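Local coordinates for tail spike protein (Acinetobacter phage vB_AbaP_AS12, PDB 6EU4) that probably recognises and degrades the capsular polysaccharide of Acinetobacter baumannii as a trimeric tailspike of the phage, opening the way to infection, at residues 220-225 with 242-247; 272-277 with 295-300. One frame throughout, in Å; residues are numbered along the deposited sequence.

Contact 1: 220-225 with 242-247; sequences TYKSIL and TWERVQ
Successive coils of the trimeric tailspike's parallel beta-helix meet here in exact register, T220 beside T242 through to L225 beside Q247, with the strand axes of 220-222 and 242-244 only 9° apart. Main-chain hydrogen bonds come first. Y221 lies between two of them: its N donates to T242 O, nearly along the C=O axis, and its O accepts from E244 N, each at 2.9 Å. Both chains then turn a corner through left-handed backbone angles, at S223 and R245; S223 N still reaches E244 O at 2.8 Å, and beyond the bend Q247 N donates to I224 O.

The aromatic contact is an offset stack inside the coil. CG of both Y221 and W243 stands anti to its own carbonyl carbon, so the side chains run alongside each other and the Y221 ring lies over the six-membered ring of W243, planes 9° apart and centroids 4.2 Å apart. The polar tips have other partners: Y221 OH bonds Y133, W243 NE1 bonds Q271.

Charge occupies the other face. K222 bends at its last torsion (chi4 -60°) and brings NZ to 2.8 Å from E244 OE1, on the anti lone pair, the one away from OE2. That second oxygen of E244 binds K222 and T242 of the second subunit, while NZ of K222 also meets E244 of the third. One water accepts from K222 NZ and donates to Y221 O and to T242 OG1, tying lysine, threonine and backbone together.

The chemistry is thus divided by face: stacked rings turn into the coil, whereas lysine and glutamate form a cyclic charge network between three subunits, an arrangement that probably keeps both residues ionised although E244 is buried.

Contact 2: 272-277 with 295-300; sequences TFIGCW and TMISCG
Two neighbouring coils of a right-handed parallel beta-helix, the fold of many phage tailspikes, are joined here by a parallel strand pair, 272-274 with 295-297, and by the corner that follows each strand. The axes diverge by just 5°. F273 is gripped on both sides of its backbone: F273 N donates to T295 O at 2.9 Å, and F273 O receives I297 N at 2.8 Å. The straightest bond, 171° at the hydrogen, runs from G275 N to I297 O almost along the carbonyl axis.

At the corner the chains take left-handed backbone angles at G275 and S298, and G275 CA sends a CA-H...O contact to S298 O. Pairing resumes past the bend, where G300 N donates to C276 O.

Side chains sort by face. I274 and I297 lie alongside each other, pointing the same way, and CG1 of I274 touches the tip of I297, CD1, at 3.9 Å. Both isoleucines also pack on other subunits, I274 on I274 and I297 on I297 of the third, which places them probably close to the threefold axis of the trimer. T295, on the same face, bonds through OG1 to S298 OG, a corner residue of the third subunit. On the opposite face F273 and the selenomethionine M296 run side by side into the coil interior, CD1 of the ring meeting CG of M296; W243 stacks on F273, and W286 meets it edge-to-face.

W277, with CG anti to its backbone N (chi1 -163°), presents the CD1 edge of its indole to G300 O, in the ring plane, while its NE1 bonds D302. At the bend, SG of C299, anti to its own carbonyl carbon, accepts a hydrogen bond from C276 N at 3.6 Å, a usual length for a sulfur acceptor.

Overall arrangement
Contacts 1 and 2 belong to one rising stack of coils, their centres about 9 Å apart, and strands 241-250 and 268-274 join them as neighbours: W243 N lies 2.8 Å from T272 O, a probable hydrogen bond, so W243 links the two interiors. Both contacts are largely buried, and both touch the third subunit. Both inward faces are apolar, but one is a ring stack and the other sets a phenylalanine against selenomethionine and cysteine. In contact 1 K222, E244 and T242 join the subunits by salt bridges and hydrogen bonds; in contact 2 isoleucines meet and the T295 and S298 hydroxyls bond between chains. Between these two levels the interface changes from charged to mainly apolar.

Contact 1: 220-225 with 242-247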
# COMPACT_ATOMS: atom_id res chain seq x y z
N THR A 220 6.08 -4.43 -20.38
CA THR A 220 6.27 -5.29 -19.22
C THR A 220 7.63 -5.98 -19.31
O THR A 220 8.02 -6.48 -20.38
CB THR A 220 5.17 -6.36 -19.07
OG1 THR A 220 5.17 -7.23 -20.20
CG2 THR A 220 3.79 -5.71 -18.93
N TYR A 221 8.32 -5.99 -18.18
CA TYR A 221 9.60 -6.65 -18.00
C TYR A 221 9.44 -7.62 -16.83
O TYR A 221 9.02 -7.20 -15.74
CB TYR A 221 10.71 -5.63 -17.71
CG TYR A 221 11.00 -4.70 -18.87
CD1 TYR A 221 10.24 -3.55 -19.07
CD2 TYR A 221 12.03 -4.97 -19.77
CE1 TYR A 221 10.49 -2.70 -20.14
CE2 TYR A 221 12.29 -4.11 -20.85
CZ TYR A 221 11.52 -2.99 -21.03
OH TYR A 221 11.78 -2.15 -22.10
N LYS A 222 9.74 -8.90 -17.05
CA LYS A 222 9.51 -9.91 -16.02
C LYS A 222 10.67 -10.90 -15.99
O LYS A 222 11.11 -11.36 -17.04
CB LYS A 222 8.21 -10.68 -16.25
CG LYS A 222 6.96 -9.83 -16.30
CD LYS A 222 5.69 -10.70 -16.23
CE LYS A 222 4.39 -9.87 -16.20
NZ LYS A 222 4.34 -8.96 -15.03
N SER A 223 11.14 -11.24 -14.79
CA SER A 223 12.10 -12.33 -14.63
C SER A 223 13.31 -12.12 -15.53
O SER A 223 13.72 -12.99 -16.31
CB SER A 223 11.42 -13.67 -14.89
OG SER A 223 10.40 -13.84 -13.91
N ILE A 224 13.90 -10.94 -15.39
CA ILE A 224 15.11 -10.57 -16.11
C ILE A 224 16.20 -10.29 -15.09
O ILE A 224 16.01 -9.49 -14.16
CB ILE A 224 14.90 -9.35 -17.01
CG1 ILE A 224 13.94 -9.70 -18.15
CG2 ILE A 224 16.24 -8.87 -17.58
CD1 ILE A 224 13.46 -8.51 -18.92
N LEU A 225 17.35 -10.91 -15.29
CA LEU A 225 18.50 -10.73 -14.42
C LEU A 225 19.60 -10.05 -15.21
O LEU A 225 20.01 -10.56 -16.25
CB LEU A 225 19.02 -12.08 -13.93
CG LEU A 225 20.44 -12.05 -13.32
CD1 LEU A 225 20.46 -11.27 -12.01
CD2 LEU A 225 20.96 -13.47 -13.13
N THR A 242 5.76 -1.95 -16.14
CA THR A 242 5.84 -2.78 -14.95
C THR A 242 7.06 -3.68 -15.03
O THR A 242 7.48 -4.11 -16.11
CB THR A 242 4.59 -3.63 -14.74
OG1 THR A 242 4.48 -4.59 -15.79
CG2 THR A 242 3.33 -2.76 -14.71
N TRP A 243 7.63 -3.93 -13.85
CA TRP A 243 8.86 -4.69 -13.67
C TRP A 243 8.58 -5.70 -12.57
O TRP A 243 8.29 -5.30 -11.44
CB TRP A 243 10.03 -3.78 -13.27
CG TRP A 243 10.24 -2.57 -14.17
CD1 TRP A 243 9.51 -1.41 -14.15
CD2 TRP A 243 11.22 -2.40 -15.20
NE1 TRP A 243 9.98 -0.54 -15.10
CE2 TRP A 243 11.02 -1.12 -15.77
CE3 TRP A 243 12.24 -3.21 -15.70
CZ2 TRP A 243 11.81 -0.64 -16.81
CZ3 TRP A 243 13.03 -2.72 -16.73
CH2 TRP A 243 12.80 -1.45 -17.27
N GLU A 244 8.61 -6.99 -12.90
CA GLU A 244 8.31 -8.05 -11.93
C GLU A 244 9.48 -9.01 -11.91
O GLU A 244 9.88 -9.53 -12.96
CB GLU A 244 7.03 -8.80 -12.30
CG GLU A 244 6.67 -9.88 -11.28
CD GLU A 244 5.38 -10.66 -11.59
OE1 GLU A 244 4.77 -10.45 -12.66
OE2 GLU A 244 4.96 -11.47 -10.73
N ARG A 245 10.05 -9.24 -10.73
CA ARG A 245 11.17 -10.16 -10.56
C ARG A 245 12.34 -9.81 -11.48
O ARG A 245 12.98 -10.68 -12.08
CB ARG A 245 10.71 -11.61 -10.77
CG ARG A 245 9.96 -12.13 -9.54
CD ARG A 245 10.85 -12.86 -8.56
NE ARG A 245 11.97 -12.03 -8.15
CZ ARG A 245 13.22 -12.17 -8.57
NH1 ARG A 245 14.14 -11.31 -8.15
NH2 ARG A 245 13.56 -13.15 -9.39
N VAL A 246 12.65 -8.51 -11.53
CA VAL A 246 13.82 -8.01 -12.24
C VAL A 246 14.91 -7.78 -11.21
O VAL A 246 14.69 -7.11 -10.19
CB VAL A 246 13.49 -6.73 -13.03
CG1 VAL A 246 14.74 -6.15 -13.65
CG2 VAL A 246 12.47 -7.06 -14.10
N GLN A 247 16.09 -8.33 -11.48
CA GLN A 247 17.23 -8.20 -10.60
C GLN A 247 18.31 -7.45 -11.36
O GLN A 247 18.64 -7.82 -12.49
CB GLN A 247 17.76 -9.56 -10.16
CG GLN A 247 19.07 -9.46 -9.38
CD GLN A 247 19.59 -10.81 -8.88
OE1 GLN A 247 18.95 -11.84 -9.03
NE2 GLN A 247 20.78 -10.78 -8.30
O HOH W 1 6.05 -6.84 -15.50
O HOH W 2 12.40 -14.85 -11.39

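Contact 2: 272-277 with 295-300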
# COMPACT_ATOMS: atom_id res chain seq x y z
N THR A 272 5.96 0.43 -11.89
CA THR A 272 5.73 -0.48 -10.78
C THR A 272 6.84 -1.51 -10.75
O THR A 272 7.20 -2.08 -11.79
CB THR A 272 4.38 -1.21 -10.91
OG1 THR A 272 3.30 -0.27 -10.96
CG2 THR A 272 4.13 -2.10 -9.67
N PHE A 273 7.35 -1.79 -9.55
CA PHE A 273 8.36 -2.81 -9.31
C PHE A 273 7.83 -3.77 -8.26
O PHE A 273 7.53 -3.36 -7.14
CB PHE A 273 9.67 -2.19 -8.81
CG PHE A 273 10.25 -1.17 -9.76
CD1 PHE A 273 9.86 0.15 -9.67
CD2 PHE A 273 11.17 -1.53 -10.72
CE1 PHE A 273 10.38 1.10 -10.55
CE2 PHE A 273 11.68 -0.58 -11.61
CZ PHE A 273 11.29 0.72 -11.51
N ILE A 274 7.70 -5.04 -8.64
CA ILE A 274 7.18 -6.09 -7.77
C ILE A 274 8.24 -7.17 -7.66
O ILE A 274 8.61 -7.78 -8.67
CB ILE A 274 5.86 -6.67 -8.32
CG1 ILE A 274 4.82 -5.54 -8.37
CG2 ILE A 274 5.37 -7.80 -7.43
CD1 ILE A 274 3.50 -5.95 -8.99
N GLY A 275 8.73 -7.40 -6.44
CA GLY A 275 9.72 -8.46 -6.26
C GLY A 275 10.99 -8.25 -7.05
O GLY A 275 11.61 -9.23 -7.50
N CYS A 276 11.41 -7.01 -7.21
CA CYS A 276 12.67 -6.70 -7.87
C CYS A 276 13.78 -6.61 -6.83
O CYS A 276 13.53 -6.49 -5.63
CB CYS A 276 12.57 -5.39 -8.66
SG CYS A 276 11.35 -5.51 -10.04
N TRP A 277 15.01 -6.70 -7.32
CA TRP A 277 16.15 -6.89 -6.43
C TRP A 277 17.34 -6.11 -6.96
O TRP A 277 17.81 -6.40 -8.06
CB TRP A 277 16.48 -8.38 -6.33
CG TRP A 277 17.37 -8.78 -5.18
CD1 TRP A 277 17.63 -8.08 -4.04
CD2 TRP A 277 18.07 -10.01 -5.06
NE1 TRP A 277 18.45 -8.83 -3.20
CE2 TRP A 277 18.74 -10.01 -3.82
CE3 TRP A 277 18.20 -11.13 -5.88
CZ2 TRP A 277 19.54 -11.06 -3.40
CZ3 TRP A 277 19.00 -12.18 -5.46
CH2 TRP A 277 19.66 -12.13 -4.23
N THR A 295 5.57 2.74 -7.58
CA THR A 295 5.31 1.84 -6.47
C THR A 295 6.32 0.70 -6.51
O THR A 295 6.50 0.07 -7.56
CB THR A 295 3.89 1.27 -6.50
OG1 THR A 295 2.90 2.31 -6.58
CG2 THR A 295 3.61 0.46 -5.23
N MSE A 296 6.92 0.41 -5.35
CA MSE A 296 7.76 -0.77 -5.15
C MSE A 296 7.08 -1.68 -4.14
O MSE A 296 6.69 -1.22 -3.07
CB MSE A 296 9.14 -0.34 -4.66
CG MSE A 296 9.81 0.64 -5.60
SE MSE A 296 11.42 1.35 -4.71
CE MSE A 296 12.40 -0.27 -4.56
N ILE A 297 6.89 -2.96 -4.49
CA ILE A 297 6.20 -3.93 -3.65
C ILE A 297 7.14 -5.10 -3.38
O ILE A 297 7.57 -5.77 -4.33
CB ILE A 297 4.91 -4.42 -4.31
CG1 ILE A 297 3.95 -3.26 -4.50
CG2 ILE A 297 4.23 -5.53 -3.50
CD1 ILE A 297 2.92 -3.55 -5.55
N SER A 298 7.43 -5.34 -2.11
CA SER A 298 8.23 -6.49 -1.68
C SER A 298 9.49 -6.63 -2.54
O SER A 298 9.86 -7.71 -3.02
CB SER A 298 7.38 -7.77 -1.68
OG SER A 298 6.41 -7.73 -0.63
N CYS A 299 10.17 -5.51 -2.71
CA CYS A 299 11.48 -5.46 -3.35
C CYS A 299 12.56 -5.56 -2.29
O CYS A 299 12.32 -5.33 -1.10
CB CYS A 299 11.66 -4.18 -4.14
SG CYS A 299 10.49 -4.01 -5.54
N GLY A 300 13.77 -5.91 -2.73
CA GLY A 300 14.89 -6.07 -1.84
C GLY A 300 16.14 -5.42 -2.39
O GLY A 300 16.22 -5.04 -3.57